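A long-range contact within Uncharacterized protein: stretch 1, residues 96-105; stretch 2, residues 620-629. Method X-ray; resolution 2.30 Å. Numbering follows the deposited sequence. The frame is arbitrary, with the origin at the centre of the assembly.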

# COMPACT_ATOMS: atom_id res chain seq x y z
N ARG A 96 8.58 -18.72 -12.05
CA ARG A 96 8.70 -20.15 -12.30
C ARG A 96 7.32 -20.82 -12.36
O ARG A 96 7.05 -21.65 -13.22
CB ARG A 96 9.51 -20.80 -11.17
CG ARG A 96 9.94 -22.22 -11.44
CD ARG A 96 11.16 -22.19 -12.36
NE ARG A 96 11.25 -23.36 -13.21
CZ ARG A 96 12.20 -23.54 -14.12
NH1 ARG A 96 13.15 -22.63 -14.31
NH2 ARG A 96 12.20 -24.64 -14.86
N PHE A 97 6.48 -20.47 -11.41
CA PHE A 97 5.14 -21.01 -11.36
C PHE A 97 4.39 -20.70 -12.65
O PHE A 97 3.78 -21.58 -13.26
CB PHE A 97 4.38 -20.45 -10.15
CG PHE A 97 2.91 -20.76 -10.15
CD1 PHE A 97 2.46 -22.04 -9.87
CD2 PHE A 97 1.98 -19.78 -10.42
CE1 PHE A 97 1.10 -22.33 -9.86
CE2 PHE A 97 0.62 -20.06 -10.42
CZ PHE A 97 0.18 -21.34 -10.14
N LEU A 98 4.42 -19.42 -13.04
CA LEU A 98 3.67 -18.96 -14.19
C LEU A 98 4.21 -19.61 -15.43
O LEU A 98 3.46 -20.12 -16.26
CB LEU A 98 3.74 -17.43 -14.34
CG LEU A 98 3.05 -16.85 -15.58
CD1 LEU A 98 1.58 -17.25 -15.62
CD2 LEU A 98 3.15 -15.33 -15.61
N TYR A 99 5.53 -19.63 -15.55
CA TYR A 99 6.14 -20.27 -16.72
C TYR A 99 5.66 -21.73 -16.84
O TYR A 99 5.28 -22.17 -17.94
CB TYR A 99 7.68 -20.19 -16.63
CG TYR A 99 8.38 -20.79 -17.82
CD1 TYR A 99 8.73 -22.14 -17.83
CD2 TYR A 99 8.70 -20.02 -18.93
CE1 TYR A 99 9.36 -22.70 -18.91
CE2 TYR A 99 9.35 -20.58 -20.02
CZ TYR A 99 9.67 -21.92 -20.00
OH TYR A 99 10.30 -22.50 -21.07
N ASN A 100 5.63 -22.45 -15.71
CA ASN A 100 5.26 -23.87 -15.76
C ASN A 100 3.83 -24.14 -16.12
O ASN A 100 3.56 -25.03 -16.92
CB ASN A 100 5.59 -24.61 -14.47
CG ASN A 100 7.08 -24.80 -14.27
OD1 ASN A 100 7.90 -24.38 -15.08
ND2 ASN A 100 7.44 -25.40 -13.16
N ILE A 101 2.89 -23.39 -15.54
CA ILE A 101 1.51 -23.64 -15.87
C ILE A 101 1.25 -23.37 -17.35
O ILE A 101 0.52 -24.10 -17.99
CB ILE A 101 0.49 -22.89 -14.97
CG1 ILE A 101 0.51 -21.37 -15.21
CG2 ILE A 101 0.68 -23.29 -13.51
CD1 ILE A 101 -0.54 -20.62 -14.42
N LEU A 102 1.86 -22.32 -17.89
CA LEU A 102 1.64 -21.99 -19.29
C LEU A 102 2.28 -22.96 -20.25
O LEU A 102 1.68 -23.34 -21.26
CB LEU A 102 2.16 -20.58 -19.59
CG LEU A 102 1.41 -19.50 -18.84
CD1 LEU A 102 2.03 -18.17 -19.22
CD2 LEU A 102 -0.08 -19.53 -19.17
N LYS A 103 3.51 -23.36 -19.93
CA LYS A 103 4.20 -24.34 -20.74
C LYS A 103 3.43 -25.68 -20.78
O LYS A 103 3.22 -26.24 -21.86
CB LYS A 103 5.60 -24.53 -20.21
CG LYS A 103 6.36 -25.62 -20.92
CD LYS A 103 7.68 -25.92 -20.23
CE LYS A 103 8.30 -27.21 -20.78
NZ LYS A 103 8.32 -27.20 -22.28
N ARG A 104 3.01 -26.19 -19.63
CA ARG A 104 2.26 -27.45 -19.58
C ARG A 104 0.92 -27.37 -20.31
O ARG A 104 0.52 -28.32 -21.02
CB ARG A 104 2.05 -27.89 -18.14
CG ARG A 104 3.31 -28.44 -17.48
CD ARG A 104 3.11 -28.66 -15.99
NE ARG A 104 2.13 -29.70 -15.71
CZ ARG A 104 1.85 -30.19 -14.49
NH1 ARG A 104 2.48 -29.75 -13.41
NH2 ARG A 104 0.94 -31.14 -14.37
N ALA A 105 0.22 -26.25 -20.15
CA ALA A 105 -1.01 -26.02 -20.89
C ALA A 105 -0.77 -26.00 -22.40
O ALA A 105 -1.47 -26.69 -23.13
CB ALA A 105 -1.67 -24.72 -20.46
N GLU A 620 -8.48 -29.68 -16.93
CA GLU A 620 -7.09 -30.11 -17.11
C GLU A 620 -6.17 -28.99 -16.68
O GLU A 620 -5.14 -29.25 -16.07
CB GLU A 620 -6.78 -30.46 -18.56
CG GLU A 620 -7.54 -31.66 -19.10
CD GLU A 620 -7.32 -31.87 -20.60
OE1 GLU A 620 -6.22 -31.55 -21.11
OE2 GLU A 620 -8.23 -32.38 -21.28
N PHE A 621 -6.53 -27.76 -16.99
CA PHE A 621 -5.70 -26.62 -16.60
C PHE A 621 -5.77 -26.40 -15.11
O PHE A 621 -4.77 -26.05 -14.50
CB PHE A 621 -6.09 -25.36 -17.35
CG PHE A 621 -5.10 -24.23 -17.18
CD1 PHE A 621 -3.76 -24.43 -17.40
CD2 PHE A 621 -5.53 -22.97 -16.83
CE1 PHE A 621 -2.85 -23.39 -17.26
CE2 PHE A 621 -4.64 -21.93 -16.69
CZ PHE A 621 -3.29 -22.14 -16.89
N TRP A 622 -6.95 -26.59 -14.53
CA TRP A 622 -7.09 -26.56 -13.09
C TRP A 622 -6.17 -27.59 -12.42
O TRP A 622 -5.57 -27.30 -11.40
CB TRP A 622 -8.54 -26.78 -12.67
CG TRP A 622 -9.30 -25.51 -12.43
CD1 TRP A 622 -10.42 -25.08 -13.08
CD2 TRP A 622 -8.98 -24.49 -11.47
NE1 TRP A 622 -10.82 -23.86 -12.58
CE2 TRP A 622 -9.97 -23.48 -11.59
CE3 TRP A 622 -7.98 -24.35 -10.50
CZ2 TRP A 622 -9.97 -22.35 -10.79
CZ3 TRP A 622 -7.98 -23.23 -9.71
CH2 TRP A 622 -8.97 -22.22 -9.86
N GLU A 623 -6.08 -28.79 -12.97
CA GLU A 623 -5.19 -29.80 -12.40
C GLU A 623 -3.71 -29.35 -12.51
O GLU A 623 -2.93 -29.48 -11.55
CB GLU A 623 -5.43 -31.17 -13.05
CG GLU A 623 -4.36 -32.23 -12.80
CD GLU A 623 -3.98 -32.41 -11.33
OE1 GLU A 623 -4.82 -32.21 -10.43
OE2 GLU A 623 -2.81 -32.77 -11.07
N ILE A 624 -3.33 -28.79 -13.65
CA ILE A 624 -2.00 -28.19 -13.82
C ILE A 624 -1.70 -27.14 -12.76
O ILE A 624 -0.61 -27.11 -12.18
CB ILE A 624 -1.86 -27.58 -15.21
CG1 ILE A 624 -1.71 -28.72 -16.24
CG2 ILE A 624 -0.65 -26.65 -15.28
CD1 ILE A 624 -1.77 -28.28 -17.68
N ILE A 625 -2.67 -26.26 -12.52
CA ILE A 625 -2.51 -25.20 -11.54
C ILE A 625 -2.32 -25.78 -10.14
O ILE A 625 -1.48 -25.31 -9.36
CB ILE A 625 -3.74 -24.29 -11.55
CG1 ILE A 625 -3.71 -23.43 -12.80
CG2 ILE A 625 -3.78 -23.37 -10.33
CD1 ILE A 625 -5.04 -22.82 -13.11
N ARG A 626 -3.10 -26.81 -9.83
CA ARG A 626 -3.05 -27.44 -8.53
C ARG A 626 -1.67 -28.03 -8.31
O ARG A 626 -1.04 -27.80 -7.30
CB ARG A 626 -4.11 -28.53 -8.41
CG ARG A 626 -4.29 -29.10 -7.01
CD ARG A 626 -4.98 -30.46 -7.02
NE ARG A 626 -4.16 -31.40 -7.79
CZ ARG A 626 -3.01 -31.93 -7.37
NH1 ARG A 626 -2.50 -31.64 -6.18
NH2 ARG A 626 -2.33 -32.73 -8.18
N ASP A 627 -1.21 -28.77 -9.30
CA ASP A 627 0.05 -29.47 -9.17
C ASP A 627 1.25 -28.51 -9.06
O ASP A 627 2.11 -28.69 -8.21
CB ASP A 627 0.23 -30.40 -10.36
CG ASP A 627 1.41 -31.30 -10.21
OD1 ASP A 627 1.61 -31.82 -9.10
OD2 ASP A 627 2.14 -31.48 -11.19
N GLU A 628 1.28 -27.49 -9.92
CA GLU A 628 2.34 -26.50 -9.88
C GLU A 628 2.26 -25.63 -8.64
O GLU A 628 3.28 -25.22 -8.11
CB GLU A 628 2.34 -25.63 -11.13
CG GLU A 628 2.73 -26.41 -12.38
CD GLU A 628 4.17 -26.93 -12.38
OE1 GLU A 628 5.01 -26.41 -11.60
OE2 GLU A 628 4.46 -27.86 -13.18
N PHE A 629 1.05 -25.36 -8.16
CA PHE A 629 0.91 -24.60 -6.93
C PHE A 629 1.59 -25.36 -5.79
O PHE A 629 2.28 -24.75 -4.98
CB PHE A 629 -0.57 -24.33 -6.65
CG PHE A 629 -0.81 -23.33 -5.55
CD1 PHE A 629 -0.71 -21.97 -5.80
CD2 PHE A 629 -1.19 -23.76 -4.28
CE1 PHE A 629 -0.95 -21.03 -4.79
CE2 PHE A 629 -1.44 -22.83 -3.27
CZ PHE A 629 -1.31 -21.46 -3.53

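Ile 101 lies at the middle of the register between two nearly antiparallel helices, its CA 6.1 Å from the CA of Ile 624. Its side chain fits as a knob among Phe 621, Ile 624, Ile 625 and Glu 628: CB of Ile 101 is 3.9 Å from CG2 of Ile 624, CD1 of Ile 101 is 4.0 Å from CZ of Phe 621, and CG2 of Ile 101 is 3.7 Å from CB of Glu 628. The last contact is apolar in character, since it uses the aliphatic base of the glutamate rather than its carboxylate.

Toward the C-terminal end of stretch 1, Ala 105 points its methyl group at the second helix, and CB of Ala 105 lies 3.7 Å from CE1 of Phe 621. The same ring meets the backbone of the first helix with its edge, CE1 of Phe 621 standing 3.5 Å from O of Ile 101; that carbonyl also accepts the helical hydrogen bond from N of Ala 105, 3.1 Å away. CD1 of Ile 624 reaches alongside, 3.8 Å from N of Ala 105 and 3.9 Å from CB of Arg 104. At the other end of the contact, the CA-to-CB bond of Phe 97 points sideways, but the ring swings its edge against the second helix, with CE1 of Phe 97 3.5 Å from N of Phe 629 and 4.1 Å from CB of Phe 629.

Glu 628 links this apolar packing to the polar edge. Its side chain is a second knob, seated among Phe 97, Asn 100, Ile 101 and Arg 104, and both chi1 and chi2 are m. The carboxylate is held through both oxygens: ND2 of Asn 100 donates a hydrogen bond to OE1 of Glu 628 (3.1 Å, 166°), while NH1 of Arg 104 forms a salt bridge with OE2 of Glu 628 (2.7 Å, 165°). One helical turn separates Asn 100 from Arg 104, so both can reach the same acid. NH1 of Arg 104 also bridges to OD2 of Asp 627 at 2.8 Å, joining two neighbouring acids; a weak hydrogen bond runs from NH2 of Arg 104 to the same OD2 of Asp 627 at 3.4 Å. OE2 of Glu 628 and OD2 of Asp 627 both approach the guanidinium of Arg 104 near its plane, where its N-H groups point, while CG2 of Ile 624 lies over one face.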